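Local coordinates for protein indole-3-pyruvate decarboxylase (PDB 2NXW) that decarboxylates indole-3-pyruvate to indole-3-acetaldehyde with the help of thiamine diphosphate and a metal ion, a step in auxin biosynthesis, at residues Lys110-Glu124 with Gln175-Met187. Numbering follows the deposited sequence.
Unlike the reference sequence in segment 175-187: Gln175 (reference Leu).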
loop_
_atom_site.group_PDB
_atom_site.type_symbol
_atom_site.label_atom_id
_atom_site.label_comp_id
_atom_site.label_asym_id
_atom_site.label_seq_id
_atom_site.Cartn_x
_atom_site.Cartn_y
_atom_site.Cartn_z
ATOM N N LYS A 110 -10.283 -11.640 19.130
ATOM C CA LYS A 110 -9.400 -11.581 20.299
ATOM C C LYS A 110 -9.168 -12.908 21.020
ATOM O O LYS A 110 -9.310 -12.992 22.239
ATOM C CB LYS A 110 -9.958 -10.538 21.283
ATOM C CG LYS A 110 -9.910 -9.089 20.758
ATOM C CD LYS A 110 -8.588 -8.392 21.059
ATOM C CE LYS A 110 -8.540 -7.937 22.505
ATOM N NZ LYS A 110 -7.326 -7.101 22.813
ATOM N N SER A 111 -8.783 -13.931 20.264
ATOM C CA SER A 111 -8.516 -15.254 20.838
ATOM C C SER A 111 -7.048 -15.568 20.560
ATOM O O SER A 111 -6.618 -15.602 19.400
ATOM C CB SER A 111 -9.419 -16.309 20.193
ATOM O OG SER A 111 -9.201 -17.572 20.796
ATOM N N PRO A 112 -6.259 -15.805 21.620
ATOM C CA PRO A 112 -4.830 -16.093 21.481
ATOM C C PRO A 112 -4.434 -17.489 21.044
ATOM O O PRO A 112 -4.101 -18.348 21.873
ATOM C CB PRO A 112 -4.283 -15.734 22.857
ATOM C CG PRO A 112 -5.352 -16.227 23.755
ATOM C CD PRO A 112 -6.645 -15.768 23.045
ATOM N N VAL A 113 -4.473 -17.708 19.738
ATOM C CA VAL A 113 -4.071 -18.985 19.178
ATOM C C VAL A 113 -2.591 -18.901 18.853
ATOM O O VAL A 113 -2.151 -17.996 18.140
ATOM C CB VAL A 113 -4.845 -19.320 17.873
ATOM C CG1 VAL A 113 -4.239 -20.553 17.210
ATOM C CG2 VAL A 113 -6.324 -19.563 18.193
ATOM N N VAL A 114 -1.823 -19.830 19.409
ATOM C CA VAL A 114 -0.392 -19.889 19.144
ATOM C C VAL A 114 -0.199 -20.823 17.955
ATOM O O VAL A 114 -0.433 -22.031 18.051
ATOM C CB VAL A 114 0.384 -20.445 20.363
ATOM C CG1 VAL A 114 1.870 -20.546 20.035
ATOM C CG2 VAL A 114 0.163 -19.546 21.577
ATOM N N VAL A 115 0.191 -20.254 16.822
ATOM C CA VAL A 115 0.428 -21.032 15.617
ATOM C C VAL A 115 1.885 -21.465 15.619
ATOM O O VAL A 115 2.778 -20.625 15.754
ATOM C CB VAL A 115 0.173 -20.179 14.362
ATOM C CG1 VAL A 115 0.508 -20.979 13.090
ATOM C CG2 VAL A 115 -1.281 -19.722 14.350
ATOM N N ILE A 116 2.117 -22.767 15.485
ATOM C CA ILE A 116 3.474 -23.307 15.459
ATOM C C ILE A 116 3.637 -24.030 14.135
ATOM O O ILE A 116 2.979 -25.041 13.890
ATOM C CB ILE A 116 3.710 -24.335 16.591
ATOM C CG1 ILE A 116 3.362 -23.715 17.940
ATOM C CG2 ILE A 116 5.182 -24.793 16.581
ATOM C CD1 ILE A 116 3.440 -24.701 19.091
ATOM N N SER A 117 4.498 -23.510 13.266
ATOM C CA SER A 117 4.723 -24.152 11.979
ATOM C C SER A 117 6.103 -24.756 11.859
ATOM O O SER A 117 7.089 -24.160 12.291
ATOM C CB SER A 117 4.565 -23.153 10.822
ATOM O OG SER A 117 4.806 -23.782 9.567
ATOM N N GLY A 118 6.165 -25.947 11.276
ATOM C CA GLY A 118 7.457 -26.559 11.021
ATOM C C GLY A 118 8.036 -25.738 9.875
ATOM O O GLY A 118 7.322 -24.970 9.218
ATOM N N ALA A 119 9.328 -25.878 9.618
ATOM C CA ALA A 119 9.959 -25.129 8.540
ATOM C C ALA A 119 11.232 -25.845 8.126
ATOM O O ALA A 119 11.727 -26.714 8.845
ATOM C CB ALA A 119 10.291 -23.714 9.008
ATOM N N PRO A 120 11.769 -25.506 6.949
ATOM C CA PRO A 120 13.005 -26.141 6.476
ATOM C C PRO A 120 14.119 -25.902 7.493
ATOM O O PRO A 120 14.100 -24.898 8.208
ATOM C CB PRO A 120 13.274 -25.421 5.154
ATOM C CG PRO A 120 11.889 -25.081 4.663
ATOM C CD PRO A 120 11.213 -24.598 5.927
ATOM N N GLY A 121 15.073 -26.827 7.556
ATOM C CA GLY A 121 16.190 -26.679 8.476
ATOM C C GLY A 121 16.985 -25.428 8.149
ATOM O O GLY A 121 16.999 -24.981 7.003
ATOM N N THR A 122 17.661 -24.864 9.146
ATOM C CA THR A 122 18.433 -23.642 8.938
ATOM C C THR A 122 19.523 -23.733 7.878
ATOM O O THR A 122 19.972 -22.714 7.363
ATOM C CB THR A 122 19.093 -23.159 10.237
ATOM O OG1 THR A 122 19.993 -24.163 10.715
ATOM C CG2 THR A 122 18.039 -22.862 11.292
ATOM N N THR A 123 19.956 -24.942 7.549
ATOM C CA THR A 123 20.994 -25.087 6.538
ATOM C C THR A 123 20.465 -25.663 5.231
ATOM O O THR A 123 21.241 -26.130 4.395
ATOM C CB THR A 123 22.151 -25.967 7.049
ATOM O OG1 THR A 123 21.674 -27.288 7.320
ATOM C CG2 THR A 123 22.738 -25.372 8.319
ATOM N N GLU A 124 19.146 -25.625 5.062
ATOM C CA GLU A 124 18.502 -26.126 3.850
ATOM C C GLU A 124 18.234 -24.997 2.859
ATOM O O GLU A 124 19.147 -24.256 2.492
ATOM C CB GLU A 124 17.195 -26.844 4.196
ATOM C CG GLU A 124 17.348 -27.947 5.230
ATOM C CD GLU A 124 16.070 -28.738 5.429
ATOM O OE1 GLU A 124 15.901 -29.332 6.516
ATOM O OE2 GLU A 124 15.235 -28.766 4.500
ATOM N N GLN A 175 -2.254 -8.993 24.611
ATOM C CA GLN A 175 -3.256 -8.401 23.737
ATOM C C GLN A 175 -4.353 -9.364 23.335
ATOM O O GLN A 175 -5.263 -8.982 22.614
ATOM C CB GLN A 175 -2.592 -7.813 22.490
ATOM C CG GLN A 175 -1.788 -6.541 22.774
ATOM C CD GLN A 175 -2.663 -5.324 23.075
ATOM O OE1 GLN A 175 -3.766 -5.444 23.622
ATOM N NE2 GLN A 175 -2.161 -4.139 22.734
ATOM N N SER A 176 -4.264 -10.605 23.802
ATOM C CA SER A 176 -5.274 -11.622 23.494
ATOM C C SER A 176 -5.501 -11.771 21.987
ATOM O O SER A 176 -6.630 -11.670 21.501
ATOM C CB SER A 176 -6.592 -11.280 24.203
ATOM O OG SER A 176 -7.469 -12.397 24.226
ATOM N N ARG A 177 -4.416 -12.000 21.254
ATOM C CA ARG A 177 -4.468 -12.185 19.803
ATOM C C ARG A 177 -3.509 -13.312 19.448
ATOM O O ARG A 177 -2.594 -13.628 20.204
ATOM C CB ARG A 177 -3.989 -10.940 19.072
ATOM C CG ARG A 177 -4.631 -9.634 19.474
ATOM C CD ARG A 177 -5.695 -9.227 18.489
ATOM N NE ARG A 177 -6.053 -7.819 18.638
ATOM C CZ ARG A 177 -7.165 -7.285 18.152
ATOM N NH1 ARG A 177 -8.025 -8.047 17.487
ATOM N NH2 ARG A 177 -7.431 -5.999 18.336
ATOM N N PRO A 178 -3.686 -13.922 18.278
ATOM C CA PRO A 178 -2.818 -15.018 17.841
ATOM C C PRO A 178 -1.380 -14.567 17.615
ATOM O O PRO A 178 -1.126 -13.389 17.341
ATOM C CB PRO A 178 -3.448 -15.469 16.520
ATOM C CG PRO A 178 -4.847 -15.038 16.621
ATOM C CD PRO A 178 -4.794 -13.717 17.331
ATOM N N VAL A 179 -0.461 -15.523 17.717
ATOM C CA VAL A 179 0.958 -15.277 17.478
ATOM C C VAL A 179 1.484 -16.409 16.601
ATOM O O VAL A 179 0.848 -17.468 16.472
ATOM C CB VAL A 179 1.769 -15.197 18.792
ATOM C CG1 VAL A 179 1.390 -13.939 19.552
ATOM C CG2 VAL A 179 1.532 -16.448 19.646
ATOM N N TYR A 180 2.655 -16.189 16.009
ATOM C CA TYR A 180 3.256 -17.139 15.089
ATOM C C TYR A 180 4.685 -17.548 15.449
ATOM O O TYR A 180 5.546 -16.694 15.655
ATOM C CB TYR A 180 3.248 -16.505 13.688
ATOM C CG TYR A 180 3.875 -17.346 12.602
ATOM C CD1 TYR A 180 3.270 -18.518 12.171
ATOM C CD2 TYR A 180 5.074 -16.954 11.987
ATOM C CE1 TYR A 180 3.826 -19.285 11.162
ATOM C CE2 TYR A 180 5.641 -17.716 10.976
ATOM C CZ TYR A 180 5.015 -18.882 10.567
ATOM O OH TYR A 180 5.591 -19.651 9.582
ATOM N N LEU A 181 4.925 -18.855 15.521
ATOM C CA LEU A 181 6.251 -19.385 15.819
ATOM C C LEU A 181 6.621 -20.346 14.703
ATOM O O LEU A 181 5.882 -21.284 14.413
ATOM C CB LEU A 181 6.263 -20.128 17.161
ATOM C CG LEU A 181 6.065 -19.243 18.395
ATOM C CD1 LEU A 181 5.940 -20.109 19.652
ATOM C CD2 LEU A 181 7.253 -18.278 18.526
ATOM N N GLU A 182 7.770 -20.106 14.077
ATOM C CA GLU A 182 8.256 -20.927 12.978
ATOM C C GLU A 182 9.487 -21.665 13.506
ATOM O O GLU A 182 10.423 -21.038 14.002
ATOM C CB GLU A 182 8.606 -19.991 11.812
ATOM C CG GLU A 182 8.947 -20.637 10.499
ATOM C CD GLU A 182 9.094 -19.596 9.407
ATOM O OE1 GLU A 182 8.062 -19.086 8.914
ATOM O OE2 GLU A 182 10.246 -19.273 9.050
ATOM N N ILE A 183 9.479 -22.990 13.416
ATOM C CA ILE A 183 10.587 -23.791 13.933
ATOM C C ILE A 183 11.283 -24.651 12.877
ATOM O O ILE A 183 10.729 -25.650 12.418
ATOM C CB ILE A 183 10.105 -24.736 15.065
ATOM C CG1 ILE A 183 9.326 -23.943 16.120
ATOM C CG2 ILE A 183 11.302 -25.433 15.708
ATOM C CD1 ILE A 183 8.789 -24.796 17.260
ATOM N N PRO A 184 12.508 -24.263 12.464
ATOM C CA PRO A 184 13.254 -25.039 11.465
ATOM C C PRO A 184 13.348 -26.472 12.015
ATOM O O PRO A 184 13.605 -26.662 13.203
ATOM C CB PRO A 184 14.609 -24.333 11.432
ATOM C CG PRO A 184 14.244 -22.899 11.715
ATOM C CD PRO A 184 13.233 -23.033 12.838
ATOM N N ARG A 185 13.165 -27.482 11.177
ATOM C CA ARG A 185 13.180 -28.839 11.709
ATOM C C ARG A 185 14.459 -29.301 12.404
ATOM O O ARG A 185 14.396 -30.176 13.268
ATOM C CB ARG A 185 12.769 -29.847 10.634
ATOM C CG ARG A 185 13.591 -29.849 9.379
ATOM C CD ARG A 185 13.151 -31.019 8.528
ATOM N NE ARG A 185 13.660 -30.942 7.167
ATOM C CZ ARG A 185 13.303 -31.773 6.195
ATOM N NH1 ARG A 185 12.434 -32.746 6.440
ATOM N NH2 ARG A 185 13.803 -31.622 4.977
ATOM N N ASN A 186 15.603 -28.720 12.057
ATOM C CA ASN A 186 16.858 -29.121 12.702
ATOM C C ASN A 186 17.041 -28.462 14.072
ATOM O O ASN A 186 18.009 -28.748 14.784
ATOM C CB ASN A 186 18.062 -28.805 11.793
ATOM C CG ASN A 186 18.263 -27.313 11.572
ATOM O OD1 ASN A 186 17.303 -26.567 11.372
ATOM N ND2 ASN A 186 19.524 -26.874 11.586
ATOM N N MET A 187 16.107 -27.589 14.445
ATOM C CA MET A 187 16.169 -26.906 15.733
ATOM C C MET A 187 15.249 -27.533 16.775
ATOM O O MET A 187 15.365 -27.254 17.966
ATOM C CB MET A 187 15.818 -25.425 15.570
ATOM C CG MET A 187 16.863 -24.608 14.819
ATOM S SD MET A 187 18.443 -24.585 15.710
ATOM C CE MET A 187 19.573 -24.024 14.416
#
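Strands 113-119 and 179-184 run parallel, Val114 beside Val179 through to Ala119 beside Pro184, as inner neighbours in the parallel sheet of the N-terminal thiamine diphosphate-binding domain, with strand order 2-1-3-4-6-5. Val115 and Ser117 each give their N-H and take one back, Val115 N reaching Val179 O (2.9 Å) and Ser117 N reaching Leu181 O. On one face Val114 lies alongside Val179 and Ile116 alongside Ile183, with helix 161-175 packed over Val114, Val179 and Leu181. On the other, Val115 CG1 meets the edge of the Tyr180 ring at CD1 (3.8 Å); the ring stacks on Phe145, and its hydroxyl donates to the anti lone pair of Glu182 OE1 (2.6 Å).

At the N-terminal ends, the Lys110 chain folds back (chi2 -87°, chi3 -78°), which lays CD over the centre of the Arg177 guanidinium, 3.4 Å from CZ, and brings NZ to Gln175 O. Arg177 NH1 donates to Tyr107 O, while Asp322 forms salt bridges with both cations. At the other end Arg185 grips the Glu124 carboxylate side-on, NE to the syn lone pair of OE1 at 2.8 Å and NH2 to OE2 at 3.2 Å. A methionine in its place would probably leave that carboxylate without its cationic mate and freer to turn. Next door Asn186 clasps Thr122, OD1 taking the backbone N-H and ND2 donating to OG1 (2.9 Å).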